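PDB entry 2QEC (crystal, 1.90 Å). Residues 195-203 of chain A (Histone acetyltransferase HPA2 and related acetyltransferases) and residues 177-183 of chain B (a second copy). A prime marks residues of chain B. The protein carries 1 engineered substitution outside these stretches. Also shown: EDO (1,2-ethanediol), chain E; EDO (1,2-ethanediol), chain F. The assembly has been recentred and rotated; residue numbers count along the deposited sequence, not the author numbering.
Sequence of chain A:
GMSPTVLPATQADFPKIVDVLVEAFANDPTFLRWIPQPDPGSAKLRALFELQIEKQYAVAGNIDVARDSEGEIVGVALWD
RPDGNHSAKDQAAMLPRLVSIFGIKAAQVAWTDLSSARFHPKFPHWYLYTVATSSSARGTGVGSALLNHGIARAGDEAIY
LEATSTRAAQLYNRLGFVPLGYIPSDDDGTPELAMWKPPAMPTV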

# COMPACT_ATOMS: atom_id res chain seq x y z
N MSE A 195 0.24 5.35 -5.93
CA MSE A 195 0.49 4.07 -6.58
C MSE A 195 1.72 3.39 -5.99
O MSE A 195 2.55 4.03 -5.38
CB MSE A 195 0.71 4.28 -8.09
CG MSE A 195 -0.39 5.10 -8.74
SE MSE A 195 -0.33 5.13 -10.65
CE MSE A 195 -1.22 3.60 -10.75
N TRP A 196 1.80 2.07 -6.20
CA TRP A 196 2.81 1.22 -5.64
C TRP A 196 3.32 0.25 -6.68
O TRP A 196 2.53 -0.56 -7.19
CB TRP A 196 2.13 0.40 -4.54
CG TRP A 196 2.97 -0.50 -3.67
CD1 TRP A 196 2.96 -1.86 -3.65
CD2 TRP A 196 3.87 -0.10 -2.64
NE1 TRP A 196 3.81 -2.34 -2.68
CE2 TRP A 196 4.38 -1.28 -2.04
CE3 TRP A 196 4.30 1.14 -2.15
CZ2 TRP A 196 5.30 -1.24 -0.99
CZ3 TRP A 196 5.22 1.17 -1.11
CH2 TRP A 196 5.70 -0.01 -0.54
N LYS A 197 4.63 0.26 -6.91
CA LYS A 197 5.27 -0.85 -7.62
C LYS A 197 5.80 -1.83 -6.58
O LYS A 197 6.67 -1.49 -5.78
CB LYS A 197 6.38 -0.37 -8.56
CG LYS A 197 7.06 -1.51 -9.27
CD LYS A 197 7.80 -1.08 -10.49
CE LYS A 197 8.36 -2.26 -11.28
NZ LYS A 197 9.09 -3.31 -10.47
N PRO A 198 5.23 -3.06 -6.54
CA PRO A 198 5.54 -3.92 -5.43
C PRO A 198 6.95 -4.47 -5.43
O PRO A 198 7.59 -4.51 -6.49
CB PRO A 198 4.52 -5.05 -5.53
CG PRO A 198 3.99 -5.01 -6.91
CD PRO A 198 4.30 -3.66 -7.52
N PRO A 199 7.42 -4.90 -4.26
CA PRO A 199 8.69 -5.57 -4.19
C PRO A 199 8.53 -6.97 -4.77
O PRO A 199 7.41 -7.42 -4.97
CB PRO A 199 9.01 -5.57 -2.70
CG PRO A 199 7.67 -5.65 -2.05
CD PRO A 199 6.79 -4.79 -2.93
N ALA A 200 9.65 -7.62 -5.07
CA ALA A 200 9.62 -8.98 -5.52
C ALA A 200 8.99 -9.87 -4.46
O ALA A 200 9.17 -9.64 -3.28
CB ALA A 200 11.04 -9.45 -5.83
N MSE A 201 8.22 -10.85 -4.91
CA MSE A 201 7.65 -11.86 -4.05
C MSE A 201 8.79 -12.68 -3.46
O MSE A 201 9.85 -12.75 -4.07
CB MSE A 201 6.69 -12.74 -4.84
CG MSE A 201 5.30 -12.08 -5.07
SE MSE A 201 4.28 -12.24 -3.55
CE MSE A 201 3.99 -14.14 -3.46
N PRO A 202 8.59 -13.28 -2.27
CA PRO A 202 9.63 -14.12 -1.71
C PRO A 202 9.84 -15.38 -2.55
O PRO A 202 8.86 -16.02 -2.93
CB PRO A 202 9.11 -14.45 -0.32
CG PRO A 202 7.63 -14.27 -0.40
CD PRO A 202 7.43 -13.17 -1.38
N THR A 203 11.10 -15.71 -2.81
CA THR A 203 11.52 -16.77 -3.76
C THR A 203 10.96 -18.13 -3.37
O THR A 203 10.50 -18.89 -4.23
CB THR A 203 13.07 -16.91 -3.81
OG1 THR A 203 13.67 -15.69 -4.29
CG2 THR A 203 13.50 -18.08 -4.72
C1 EDO E . 7.96 -9.36 -0.11
O1 EDO E . 7.67 -9.91 -1.40
C2 EDO E . 9.37 -8.83 -0.18
O2 EDO E . 9.57 -7.99 0.94
C1 EDO F . 11.27 -1.70 -8.44
O1 EDO F . 9.89 -1.98 -8.65
C2 EDO F . 12.11 -1.62 -9.71
O2 EDO F . 11.86 -2.63 -10.67
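Chain B, residues 177-183: FVPLGYI

The contact between these two copies of an acetyltransferase is a small, largely apolar packing of a proline-rich tail against a strand of the second copy, with a single direct hydrogen bond, from a tryptophan indole to a backbone carbonyl. It illustrates a general principle: a contact built mainly from apolar rings can still include one well-directed polar link.

Chain A enters the contact as the end of a strand, 195-197, and continues through Pro198 to Pro202 in an extended loop. From Pro198 to Pro202 phi stays between -60° and -74° and psi between 135° and 165°, the polyproline-like conformation that proline favours. Chain B answers with a strand that begins at Val178′, extended over most of its length but with a local departure at Leu180′, whose psi is -54°, followed by Gly181′ at phi 161° and psi -178°. At those angles a CB on Gly181′ would be jammed against the carbonyl O of Leu180′, so the backbone itself calls for glycine there. The two strands cross almost perpendicularly, at 88°, with their axes 8.6 Å apart at closest approach. They therefore do not pair as neighbours in a sheet, and the backbones come nearest at Pro198 and Pro179′, whose CA atoms are 5.8 Å apart.

Trp196 anchors one end of the contact. Trp196 NE1 donates to the O of Pro179′ across 3.0 Å, with an N-H...O angle of 159°, close enough to linear for a sound bond. The carbonyl lies near the plane of the indole, at its edge, which leaves the faces free for other neighbours. Over one of them sits Leu180′, whose CD2 is 3.9 Å from the centroid of the five-membered ring of Trp196 and only 19° off the ring normal, a CH-pi contact. The CA-to-CB bond of Leu180′ points away from chain A, yet the end of its side chain comes nearer, with Leu180′ CD2 3.7 Å from Trp196 NE1. Hydrogen bond and CH-pi contact thus hold the same indole through consecutive residues of chain B.

Beyond the tryptophan, Pro179′ is the centre of the packing and has the largest covered area of any residue here. Pro179′ CD lies 4.0 Å from Pro198 CB, Pro179′ CG 4.1 Å from Pro199 CG, and Pro179′ CD again 3.8 Å from the SE of Met201, a selenomethionine with all three chi angles in m. Three residues of the tail, Pro198, Pro199 and Met201, thereby converge on one pyrrolidine ring. Val178′ extends the apolar surface, with Val178′ CB 3.7 Å from Pro198 CG.

Farther along, Tyr182′ reaches the tail with its tip: Tyr182′ OH approaches Pro202 CG at 3.5 Å. A 1,2-ethanediol of chain E, probably from the crystallisation liquor, lies between the partners. O1 of the chain E 1,2-ethanediol donates a very short hydrogen bond of 2.4 Å to Ala200 O and comes within 3.6 Å of Pro179′ CB. The CA-to-CB bond of Lys197, by contrast, points away from chain B, and the residue makes no contact with it.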

# COMPACT_ATOMS: atom_id res chain seq x y z
N PHE B 177 -3.44 -10.35 -5.36
CA PHE B 177 -2.75 -9.55 -4.32
C PHE B 177 -1.28 -9.32 -4.63
O PHE B 177 -0.56 -10.24 -5.02
CB PHE B 177 -2.85 -10.24 -2.96
CG PHE B 177 -4.23 -10.27 -2.38
CD1 PHE B 177 -5.19 -11.18 -2.85
CD2 PHE B 177 -4.60 -9.38 -1.40
CE1 PHE B 177 -6.46 -11.20 -2.33
CE2 PHE B 177 -5.85 -9.40 -0.85
CZ PHE B 177 -6.80 -10.33 -1.33
N VAL B 178 -0.81 -8.09 -4.45
CA VAL B 178 0.63 -7.79 -4.59
C VAL B 178 1.24 -7.57 -3.19
O VAL B 178 0.52 -7.19 -2.26
CB VAL B 178 0.92 -6.55 -5.47
CG1 VAL B 178 0.38 -6.74 -6.88
CG2 VAL B 178 0.40 -5.30 -4.84
N PRO B 179 2.56 -7.87 -3.02
CA PRO B 179 3.11 -7.63 -1.69
C PRO B 179 3.27 -6.14 -1.37
O PRO B 179 3.61 -5.35 -2.24
CB PRO B 179 4.50 -8.30 -1.73
CG PRO B 179 4.85 -8.41 -3.20
CD PRO B 179 3.53 -8.53 -3.93
N LEU B 180 3.06 -5.79 -0.10
CA LEU B 180 3.43 -4.50 0.45
C LEU B 180 4.77 -4.66 1.19
O LEU B 180 5.74 -3.99 0.89
CB LEU B 180 2.34 -4.01 1.39
CG LEU B 180 0.99 -3.62 0.75
CD1 LEU B 180 -0.04 -3.33 1.85
CD2 LEU B 180 1.14 -2.35 -0.07
N GLY B 181 4.84 -5.59 2.12
CA GLY B 181 6.11 -5.91 2.79
C GLY B 181 5.85 -6.64 4.09
O GLY B 181 4.70 -6.94 4.40
N TYR B 182 6.91 -6.95 4.83
CA TYR B 182 6.77 -7.69 6.09
C TYR B 182 6.51 -6.73 7.24
O TYR B 182 7.09 -5.65 7.31
CB TYR B 182 8.00 -8.57 6.35
CG TYR B 182 8.05 -9.76 5.43
CD1 TYR B 182 7.37 -10.93 5.74
CD2 TYR B 182 8.77 -9.69 4.23
CE1 TYR B 182 7.42 -12.02 4.89
CE2 TYR B 182 8.82 -10.78 3.37
CZ TYR B 182 8.16 -11.92 3.70
OH TYR B 182 8.21 -12.99 2.85
N ILE B 183 5.59 -7.12 8.12
CA ILE B 183 5.31 -6.36 9.35
C ILE B 183 6.23 -6.89 10.45
O ILE B 183 6.27 -8.10 10.71
CB ILE B 183 3.81 -6.51 9.76
CG1 ILE B 183 2.92 -5.84 8.73
CG2 ILE B 183 3.59 -6.00 11.21
CD1 ILE B 183 1.49 -6.23 8.81